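Local coordinates for class I phosphodiesterase PDEB1 (Leishmania major, PDB 2R8Q), which belongs to the class I phosphodiesterases, with an all-helical catalytic domain that here holds a zinc ion, a magnesium ion and 3-isobutyl-1-methylxanthine, at residues Ala58-Val63 / Asn85-Cys90; Ser150-Thr155 / Asn169-Val174; Val200-Arg205 / Asp237-Arg242. One frame throughout, in Å; residues are numbered along the deposited sequence.

In the fold
All three contacts join helices of the all-helical catalytic domain, at points well away from one another: their centres lie about 26 to 27 Å apart. Contact 1 pairs helix 55-68 with helix 80-92, and its Val63 side chain is about 13 Å from the zinc ion held by His104, His140, Asp141 and Asp254. Contact 2 comes nearest to the bound groups, with the Leu172 side chain about 6 Å from the magnesium ion and about 9 Å from 3-isobutyl-1-methylxanthine. Contact 3 ties helix 197-212, which follows helix 171-184 of contact 2 in the chain, to the start of helix 239-254. Contacts 1 and 3 come within about 8 Å at their nearest atoms.

Contact 1 (Ala58-Val63 / Asn85-Cys90); sequences AAAGVV and NFILQC
Ala60 and Val63 of helix 55-68 meet Ile87 and Leu88 of helix 80-92 in a buried helix-helix crossing of the all-helical phosphodiesterase catalytic domain. The short axes pass 10.1 Å apart and run closer to antiparallel than to parallel, with 137° between their directions. Ala60 and Val63, one turn apart, present one apolar face of helix 55-68; the backbones draw nearest where Ala60 CA stands 6.5 Å from Ile87 CA. Ile87 carries most of the contact on its side, and both of its branches are used. Its CG2, placed anti to the backbone N by a chi1 of -66° measured to CG1, faces the gap between Ala60 and Val63, 4.0 Å from Ala60 CB. The CG1 branch reaches the same valine: Ile87 CD1 lies 3.7 Å from Val63 CG2, beside the approach of Ile87 CG2. The Val63 and Ile87 side chains run past one another, pointing opposite ways, and touch side by side. The CB of Leu88 points neither at nor away from helix 55-68, but the end of the side chain comes nearer, with Leu88 CD2 4.4 Å from Ala60 CB. Other helices pack around the same residues: Val63 also packs on Val106 of helix 102-118 and Leu138 of helix 127-139, while Ile87 touches Phe102. On another face of helix 80-92, Phe86 turns to Val135, Val139 and Ile183, and Cys90 SG sits 3.6 Å above the plane of the Phe86 ring, nearer the ring's margin than its centre. Helix 80-92 is thus packed on several sides at once. The tightest point between the two segments is methyl against methyl, with Val63 CG2 and Ile87 CG2 at 3.5 Å, a little inside usual van der Waals contact.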
loop_
_atom_site.group_PDB
_atom_site.type_symbol
_atom_site.label_atom_id
_atom_site.label_comp_id
_atom_site.label_asym_id
_atom_site.label_seq_id
_atom_site.Cartn_x
_atom_site.Cartn_y
_atom_site.Cartn_z
ATOM N N ALA A 58 8.645 25.009 -14.152
ATOM C CA ALA A 58 9.397 25.963 -13.347
ATOM C C ALA A 58 9.517 25.464 -11.903
ATOM O O ALA A 58 10.573 25.575 -11.290
ATOM C CB ALA A 58 8.714 27.333 -13.389
ATOM N N ALA A 59 8.434 24.914 -11.363
ATOM C CA ALA A 59 8.452 24.399 -9.995
ATOM C C ALA A 59 9.435 23.235 -9.868
ATOM O O ALA A 59 10.145 23.117 -8.872
ATOM C CB ALA A 59 7.050 23.955 -9.588
ATOM N N ALA A 60 9.463 22.372 -10.875
ATOM C CA ALA A 60 10.383 21.239 -10.873
ATOM C C ALA A 60 11.809 21.785 -10.937
ATOM O O ALA A 60 12.732 21.227 -10.340
ATOM C CB ALA A 60 10.110 20.350 -12.075
ATOM N N GLY A 61 11.973 22.883 -11.668
ATOM C CA GLY A 61 13.281 23.501 -11.802
ATOM C C GLY A 61 13.766 24.105 -10.500
ATOM O O GLY A 61 14.965 24.120 -10.223
ATOM N N VAL A 62 12.835 24.617 -9.699
ATOM C CA VAL A 62 13.181 25.201 -8.416
ATOM C C VAL A 62 13.823 24.128 -7.546
ATOM O O VAL A 62 14.907 24.326 -6.997
ATOM C CB VAL A 62 11.927 25.761 -7.700
ATOM C CG1 VAL A 62 12.259 26.163 -6.274
ATOM C CG2 VAL A 62 11.388 26.959 -8.478
ATOM N N VAL A 63 13.166 22.978 -7.435
ATOM C CA VAL A 63 13.713 21.911 -6.611
ATOM C C VAL A 63 14.985 21.300 -7.186
ATOM O O VAL A 63 15.890 20.956 -6.430
ATOM C CB VAL A 63 12.670 20.794 -6.351
ATOM C CG1 VAL A 63 11.554 21.331 -5.472
ATOM C CG2 VAL A 63 12.118 20.276 -7.650
ATOM N N ASN A 85 14.929 12.911 -12.870
ATOM C CA ASN A 85 13.911 11.895 -13.127
ATOM C C ASN A 85 13.065 11.692 -11.875
ATOM O O ASN A 85 11.846 11.551 -11.959
ATOM C CB ASN A 85 14.537 10.555 -13.520
ATOM C CG ASN A 85 15.047 10.540 -14.950
ATOM O OD1 ASN A 85 14.599 11.320 -15.795
ATOM N ND2 ASN A 85 15.978 9.631 -15.232
ATOM N N PHE A 86 13.717 11.665 -10.715
ATOM C CA PHE A 86 13.004 11.482 -9.448
ATOM C C PHE A 86 11.992 12.610 -9.249
ATOM O O PHE A 86 10.825 12.366 -8.942
ATOM C CB PHE A 86 13.999 11.457 -8.284
ATOM C CG PHE A 86 13.350 11.443 -6.926
ATOM C CD1 PHE A 86 12.760 10.279 -6.434
ATOM C CD2 PHE A 86 13.331 12.591 -6.144
ATOM C CE1 PHE A 86 12.161 10.265 -5.178
ATOM C CE2 PHE A 86 12.734 12.588 -4.883
ATOM C CZ PHE A 86 12.150 11.423 -4.403
ATOM N N ILE A 87 12.437 13.848 -9.434
ATOM C CA ILE A 87 11.550 14.996 -9.277
ATOM C C ILE A 87 10.348 14.869 -10.218
ATOM O O ILE A 87 9.207 15.094 -9.814
ATOM C CB ILE A 87 12.307 16.308 -9.568
ATOM C CG1 ILE A 87 13.390 16.517 -8.507
ATOM C CG2 ILE A 87 11.337 17.486 -9.593
ATOM C CD1 ILE A 87 14.363 17.638 -8.828
ATOM N N LEU A 88 10.597 14.481 -11.465
ATOM C CA LEU A 88 9.512 14.346 -12.435
ATOM C C LEU A 88 8.599 13.156 -12.163
ATOM O O LEU A 88 7.410 13.209 -12.468
ATOM C CB LEU A 88 10.079 14.263 -13.856
ATOM C CG LEU A 88 10.749 15.553 -14.338
ATOM C CD1 LEU A 88 11.406 15.318 -15.688
ATOM C CD2 LEU A 88 9.706 16.665 -14.432
ATOM N N GLN A 89 9.148 12.079 -11.601
ATOM C CA GLN A 89 8.329 10.917 -11.278
ATOM C C GLN A 89 7.418 11.297 -10.113
ATOM O O GLN A 89 6.274 10.849 -10.038
ATOM C CB GLN A 89 9.206 9.714 -10.909
ATOM C CG GLN A 89 9.917 9.074 -12.110
ATOM C CD GLN A 89 8.977 8.295 -13.024
ATOM O OE1 GLN A 89 7.755 8.342 -12.874
ATOM N NE2 GLN A 89 9.552 7.575 -13.987
ATOM N N CYS A 90 7.924 12.128 -9.205
ATOM C CA CYS A 90 7.110 12.584 -8.079
ATOM C C CYS A 90 5.994 13.486 -8.612
ATOM O O CYS A 90 4.820 13.318 -8.274
ATOM C CB CYS A 90 7.959 13.372 -7.071
ATOM S SG CYS A 90 9.044 12.380 -6.002
#

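Contact 2 (Ser150-Thr155 / Asn169-Val174); sequences SFYLKT and NSVLEV
A chi1 of -66° sets CG of Tyr152 anti to the carbonyl carbon and directs the ring toward helix 171-184, and a chi1 of -174° sets CG1 of Val171 anti to its own N, so that the methyl group comes to lie over one face of the ring. This joins the short helix 149-154 to the start of helix 171-184, within the all-helical phosphodiesterase domain. Val171 CG1 stands 4.1 Å from Tyr152 CG and covers the ring near its attachment to the backbone. Leu172 meets the outer part of the same ring, crossing it at about a right angle: its CG is 4.1 Å from Tyr152 CE1, and its CD2 lies beside the hydroxyl end. The Leu172 side chain, packed on this ring, is about 6 Å from the bound magnesium ion. Leu159 of helix 158-166 touches both Tyr152 and Val171. Farther out, at the exposed rim, Leu153 CD1 approaches Asn169 OD1 to 3.3 Å. Ser170, the centre of an inverse gamma turn, leads into helix 171-184 at the N-cap position. Asn149, at the first position of helix 149-154, links the two elements: its OD1 accepts from Leu172 N and its ND2 donates to Glu173 OE1. Val174 packs on Ser166 of the second subunit. Where helix 149-154 ends, Thr155 folds back on Phe151, with its CG2 3.9 Å above the centre of that ring. Phe151 O is gripped from opposite faces of its carbonyl plane, by Thr155 N at 3.0 Å and by Thr155 OG1 at 2.8 Å.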
loop_
_atom_site.group_PDB
_atom_site.type_symbol
_atom_site.label_atom_id
_atom_site.label_comp_id
_atom_site.label_asym_id
_atom_site.label_seq_id
_atom_site.Cartn_x
_atom_site.Cartn_y
_atom_site.Cartn_z
ATOM N N SER A 150 -9.962 11.280 7.695
ATOM C CA SER A 150 -11.309 11.133 8.240
ATOM C C SER A 150 -12.335 10.819 7.157
ATOM O O SER A 150 -13.249 10.017 7.367
ATOM C CB SER A 150 -11.719 12.408 8.978
ATOM O OG SER A 150 -13.030 12.283 9.503
ATOM N N PHE A 151 -12.182 11.447 5.997
ATOM C CA PHE A 151 -13.100 11.240 4.885
ATOM C C PHE A 151 -13.203 9.766 4.508
ATOM O O PHE A 151 -14.305 9.242 4.319
ATOM C CB PHE A 151 -12.639 12.064 3.677
ATOM C CG PHE A 151 -13.522 11.927 2.468
ATOM C CD1 PHE A 151 -13.330 10.887 1.562
ATOM C CD2 PHE A 151 -14.534 12.851 2.226
ATOM C CE1 PHE A 151 -14.133 10.773 0.426
ATOM C CE2 PHE A 151 -15.342 12.748 1.098
ATOM C CZ PHE A 151 -15.139 11.703 0.191
ATOM N N TYR A 152 -12.060 9.094 4.413
ATOM C CA TYR A 152 -12.055 7.684 4.047
ATOM C C TYR A 152 -12.817 6.820 5.041
ATOM O O TYR A 152 -13.466 5.844 4.662
ATOM C CB TYR A 152 -10.618 7.182 3.905
ATOM C CG TYR A 152 -9.889 7.826 2.752
ATOM C CD1 TYR A 152 -9.055 8.925 2.953
ATOM C CD2 TYR A 152 -10.066 7.360 1.452
ATOM C CE1 TYR A 152 -8.416 9.544 1.884
ATOM C CE2 TYR A 152 -9.434 7.972 0.375
ATOM C CZ TYR A 152 -8.611 9.063 0.597
ATOM O OH TYR A 152 -7.994 9.674 -0.471
ATOM N N LEU A 153 -12.750 7.187 6.314
ATOM C CA LEU A 153 -13.442 6.435 7.349
ATOM C C LEU A 153 -14.938 6.746 7.348
ATOM O O LEU A 153 -15.769 5.839 7.400
ATOM C CB LEU A 153 -12.839 6.760 8.718
ATOM C CG LEU A 153 -11.351 6.444 8.884
ATOM C CD1 LEU A 153 -10.891 6.858 10.273
ATOM C CD2 LEU A 153 -11.108 4.956 8.664
ATOM N N LYS A 154 -15.273 8.031 7.274
ATOM C CA LYS A 154 -16.670 8.466 7.280
ATOM C C LYS A 154 -17.510 7.945 6.117
ATOM O O LYS A 154 -18.708 7.698 6.272
ATOM C CB LYS A 154 -16.751 9.996 7.270
ATOM C CG LYS A 154 -16.190 10.686 8.495
ATOM C CD LYS A 154 -16.338 12.197 8.354
ATOM C CE LYS A 154 -15.842 12.931 9.587
ATOM N NZ LYS A 154 -15.904 14.408 9.401
ATOM N N THR A 155 -16.888 7.784 4.956
ATOM C CA THR A 155 -17.597 7.339 3.762
ATOM C C THR A 155 -17.491 5.852 3.437
ATOM O O THR A 155 -17.899 5.423 2.358
ATOM C CB THR A 155 -17.118 8.125 2.530
ATOM O OG1 THR A 155 -15.714 7.900 2.341
ATOM C CG2 THR A 155 -17.361 9.618 2.723
ATOM N N ASN A 169 -4.331 3.783 11.298
ATOM C CA ASN A 169 -5.244 4.877 10.989
ATOM C C ASN A 169 -4.675 5.953 10.063
ATOM O O ASN A 169 -5.389 6.878 9.673
ATOM C CB ASN A 169 -5.730 5.526 12.287
ATOM C CG ASN A 169 -6.833 6.540 12.053
ATOM O OD1 ASN A 169 -7.865 6.222 11.461
ATOM N ND2 ASN A 169 -6.623 7.765 12.521
ATOM N N SER A 170 -3.398 5.842 9.713
ATOM C CA SER A 170 -2.779 6.817 8.820
ATOM C C SER A 170 -2.959 6.356 7.380
ATOM O O SER A 170 -1.998 5.979 6.710
ATOM C CB SER A 170 -1.289 6.967 9.137
ATOM O OG SER A 170 -1.103 7.439 10.461
ATOM N N VAL A 171 -4.209 6.392 6.926
ATOM C CA VAL A 171 -4.597 5.977 5.583
ATOM C C VAL A 171 -3.720 6.572 4.485
ATOM O O VAL A 171 -3.073 5.852 3.723
ATOM C CB VAL A 171 -6.063 6.377 5.294
ATOM C CG1 VAL A 171 -6.497 5.823 3.951
ATOM C CG2 VAL A 171 -6.974 5.879 6.415
ATOM N N LEU A 172 -3.711 7.897 4.409
ATOM C CA LEU A 172 -2.941 8.607 3.398
ATOM C C LEU A 172 -1.432 8.435 3.503
ATOM O O LEU A 172 -0.766 8.144 2.509
ATOM C CB LEU A 172 -3.272 10.100 3.458
ATOM C CG LEU A 172 -4.604 10.535 2.853
ATOM C CD1 LEU A 172 -5.014 11.881 3.423
ATOM C CD2 LEU A 172 -4.474 10.595 1.346
ATOM N N GLU A 173 -0.891 8.615 4.704
ATOM C CA GLU A 173 0.553 8.532 4.890
ATOM C C GLU A 173 1.190 7.193 4.501
ATOM O O GLU A 173 2.281 7.168 3.930
ATOM C CB GLU A 173 0.911 8.925 6.325
ATOM C CG GLU A 173 0.601 10.396 6.669
ATOM C CD GLU A 173 -0.887 10.692 6.814
ATOM O OE1 GLU A 173 -1.653 9.757 7.115
ATOM O OE2 GLU A 173 -1.293 11.863 6.646
ATOM N N VAL A 174 0.522 6.080 4.782
ATOM C CA VAL A 174 1.081 4.790 4.391
ATOM C C VAL A 174 1.060 4.714 2.863
ATOM O O VAL A 174 1.993 4.199 2.245
ATOM C CB VAL A 174 0.272 3.620 4.995
ATOM C CG1 VAL A 174 0.759 2.287 4.419
ATOM C CG2 VAL A 174 0.435 3.615 6.509
#

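Contact 3 (Val200-Arg205 / Asp237-Arg242); sequences VAYAYR and DNDTHR
Tyr202, Asp239 and Arg242 carry this partly buried contact, in which helix 197-212 lays one tyrosine against the N-capped first turn of helix 239-254. CG of Tyr202 stands anti to the backbone N (chi1 -172°), which sends the ring straight out from its helix to the other segment. Its hydroxyl end does the touching: OH comes to 3.3 Å from Arg242 NH2 and 4.2 Å from Asp239 CB. The two side chains cross at about a right angle, although the ring and guanidinium planes are only 19° apart. Both polar ends find their strongest partner in Glu129, whose OE2 is hydrogen-bonded to Tyr202 OH and whose OE1 forms a salt bridge with Arg242 NE; the Tyr202 ring also makes a cation-pi contact with Arg243. Asn238 caps the turn, its OD1 accepting from His241 N at 3.2 Å. Asp239 fixes the far end of Arg242, which reaches it with its chain bent at chi3. Arg242 NH1 and NH2 both grip Asp239 OD1: NH1 at 3.1 Å on its anti lone pair, NH2 at 2.9 Å from above the carboxylate plane.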
loop_
_atom_site.group_PDB
_atom_site.type_symbol
_atom_site.label_atom_id
_atom_site.label_comp_id
_atom_site.label_asym_id
_atom_site.label_seq_id
_atom_site.Cartn_x
_atom_site.Cartn_y
_atom_site.Cartn_z
ATOM N N VAL A 200 21.336 2.686 2.711
ATOM C CA VAL A 200 20.074 2.657 1.975
ATOM C C VAL A 200 18.949 2.261 2.926
ATOM O O VAL A 200 17.886 2.878 2.931
ATOM C CB VAL A 200 20.110 1.656 0.792
ATOM C CG1 VAL A 200 18.717 1.495 0.199
ATOM C CG2 VAL A 200 21.062 2.158 -0.282
ATOM N N ALA A 201 19.186 1.238 3.739
ATOM C CA ALA A 201 18.172 0.795 4.691
ATOM C C ALA A 201 17.894 1.908 5.697
ATOM O O ALA A 201 16.746 2.137 6.089
ATOM C CB ALA A 201 18.645 -0.459 5.412
ATOM N N TYR A 202 18.954 2.594 6.115
ATOM C CA TYR A 202 18.834 3.691 7.070
ATOM C C TYR A 202 17.994 4.811 6.455
ATOM O O TYR A 202 17.100 5.368 7.098
ATOM C CB TYR A 202 20.226 4.229 7.419
ATOM C CG TYR A 202 20.240 5.245 8.538
ATOM C CD1 TYR A 202 20.259 4.842 9.874
ATOM C CD2 TYR A 202 20.235 6.614 8.264
ATOM C CE1 TYR A 202 20.274 5.776 10.907
ATOM C CE2 TYR A 202 20.248 7.555 9.286
ATOM C CZ TYR A 202 20.269 7.129 10.606
ATOM O OH TYR A 202 20.288 8.056 11.624
ATOM N N ALA A 203 18.294 5.126 5.200
ATOM C CA ALA A 203 17.585 6.177 4.475
ATOM C C ALA A 203 16.097 5.874 4.329
ATOM O O ALA A 203 15.260 6.754 4.531
ATOM C CB ALA A 203 18.219 6.379 3.105
ATOM N N TYR A 204 15.761 4.637 3.966
ATOM C CA TYR A 204 14.357 4.276 3.812
ATOM C C TYR A 204 13.594 4.383 5.126
ATOM O O TYR A 204 12.459 4.859 5.153
ATOM C CB TYR A 204 14.207 2.857 3.250
ATOM C CG TYR A 204 14.204 2.796 1.740
ATOM C CD1 TYR A 204 15.339 2.402 1.034
ATOM C CD2 TYR A 204 13.057 3.129 1.014
ATOM C CE1 TYR A 204 15.333 2.336 -0.359
ATOM C CE2 TYR A 204 13.040 3.068 -0.379
ATOM C CZ TYR A 204 14.182 2.669 -1.058
ATOM O OH TYR A 204 14.167 2.579 -2.430
ATOM N N ARG A 205 14.205 3.940 6.220
ATOM C CA ARG A 205 13.517 4.023 7.496
ATOM C C ARG A 205 13.298 5.479 7.893
ATOM O O ARG A 205 12.254 5.828 8.434
ATOM C CB ARG A 205 14.295 3.279 8.585
ATOM C CG ARG A 205 13.565 3.249 9.925
ATOM C CD ARG A 205 12.112 2.827 9.739
ATOM N NE ARG A 205 11.336 2.894 10.974
ATOM C CZ ARG A 205 11.263 1.914 11.868
ATOM N NH1 ARG A 205 11.920 0.778 11.667
ATOM N NH2 ARG A 205 10.529 2.071 12.960
ATOM N N ASP A 237 24.829 12.527 19.084
ATOM C CA ASP A 237 25.314 11.198 18.744
ATOM C C ASP A 237 24.224 10.135 18.852
ATOM O O ASP A 237 24.436 8.985 18.476
ATOM C CB ASP A 237 26.516 10.815 19.624
ATOM C CG ASP A 237 26.164 10.705 21.096
ATOM O OD1 ASP A 237 27.078 10.414 21.901
ATOM O OD2 ASP A 237 24.984 10.904 21.455
ATOM N N ASN A 238 23.050 10.528 19.341
ATOM C CA ASN A 238 21.935 9.590 19.498
ATOM C C ASN A 238 21.064 9.571 18.237
ATOM O O ASN A 238 20.373 10.545 17.939
ATOM C CB ASN A 238 21.095 9.994 20.715
ATOM C CG ASN A 238 20.008 8.986 21.042
ATOM O OD1 ASN A 238 19.338 8.467 20.147
ATOM N ND2 ASN A 238 19.811 8.721 22.333
ATOM N N ASP A 239 21.099 8.462 17.501
ATOM C CA ASP A 239 20.323 8.336 16.265
ATOM C C ASP A 239 18.824 8.586 16.434
ATOM O O ASP A 239 18.180 9.132 15.535
ATOM C CB ASP A 239 20.501 6.948 15.643
ATOM C CG ASP A 239 21.935 6.648 15.260
ATOM O OD1 ASP A 239 22.769 7.577 15.225
ATOM O OD2 ASP A 239 22.218 5.465 14.981
ATOM N N THR A 240 18.255 8.178 17.564
ATOM C CA THR A 240 16.825 8.379 17.773
ATOM C C THR A 240 16.503 9.845 18.010
ATOM O O THR A 240 15.432 10.313 17.643
ATOM C CB THR A 240 16.291 7.559 18.965
ATOM O OG1 THR A 240 16.810 8.092 20.191
ATOM C CG2 THR A 240 16.693 6.096 18.816
ATOM N N HIS A 241 17.428 10.568 18.631
ATOM C CA HIS A 241 17.218 11.988 18.866
ATOM C C HIS A 241 17.187 12.713 17.529
ATOM O O HIS A 241 16.308 13.545 17.276
ATOM C CB HIS A 241 18.340 12.565 19.731
ATOM C CG HIS A 241 18.186 12.274 21.190
ATOM N ND1 HIS A 241 18.928 12.918 22.157
ATOM C CD2 HIS A 241 17.363 11.424 21.849
ATOM C CE1 HIS A 241 18.567 12.478 23.350
ATOM N NE2 HIS A 241 17.619 11.571 23.191
ATOM N N ARG A 242 18.147 12.395 16.667
ATOM C CA ARG A 242 18.207 13.033 15.364
ATOM C C ARG A 242 17.001 12.639 14.516
ATOM O O ARG A 242 16.516 13.436 13.709
ATOM C CB ARG A 242 19.521 12.683 14.654
ATOM C CG ARG A 242 20.762 13.082 15.448
ATOM C CD ARG A 242 21.991 13.164 14.556
ATOM N NE ARG A 242 22.118 11.974 13.723
ATOM C CZ ARG A 242 22.533 10.789 14.156
ATOM N NH1 ARG A 242 22.886 10.619 15.426
ATOM N NH2 ARG A 242 22.571 9.759 13.322
#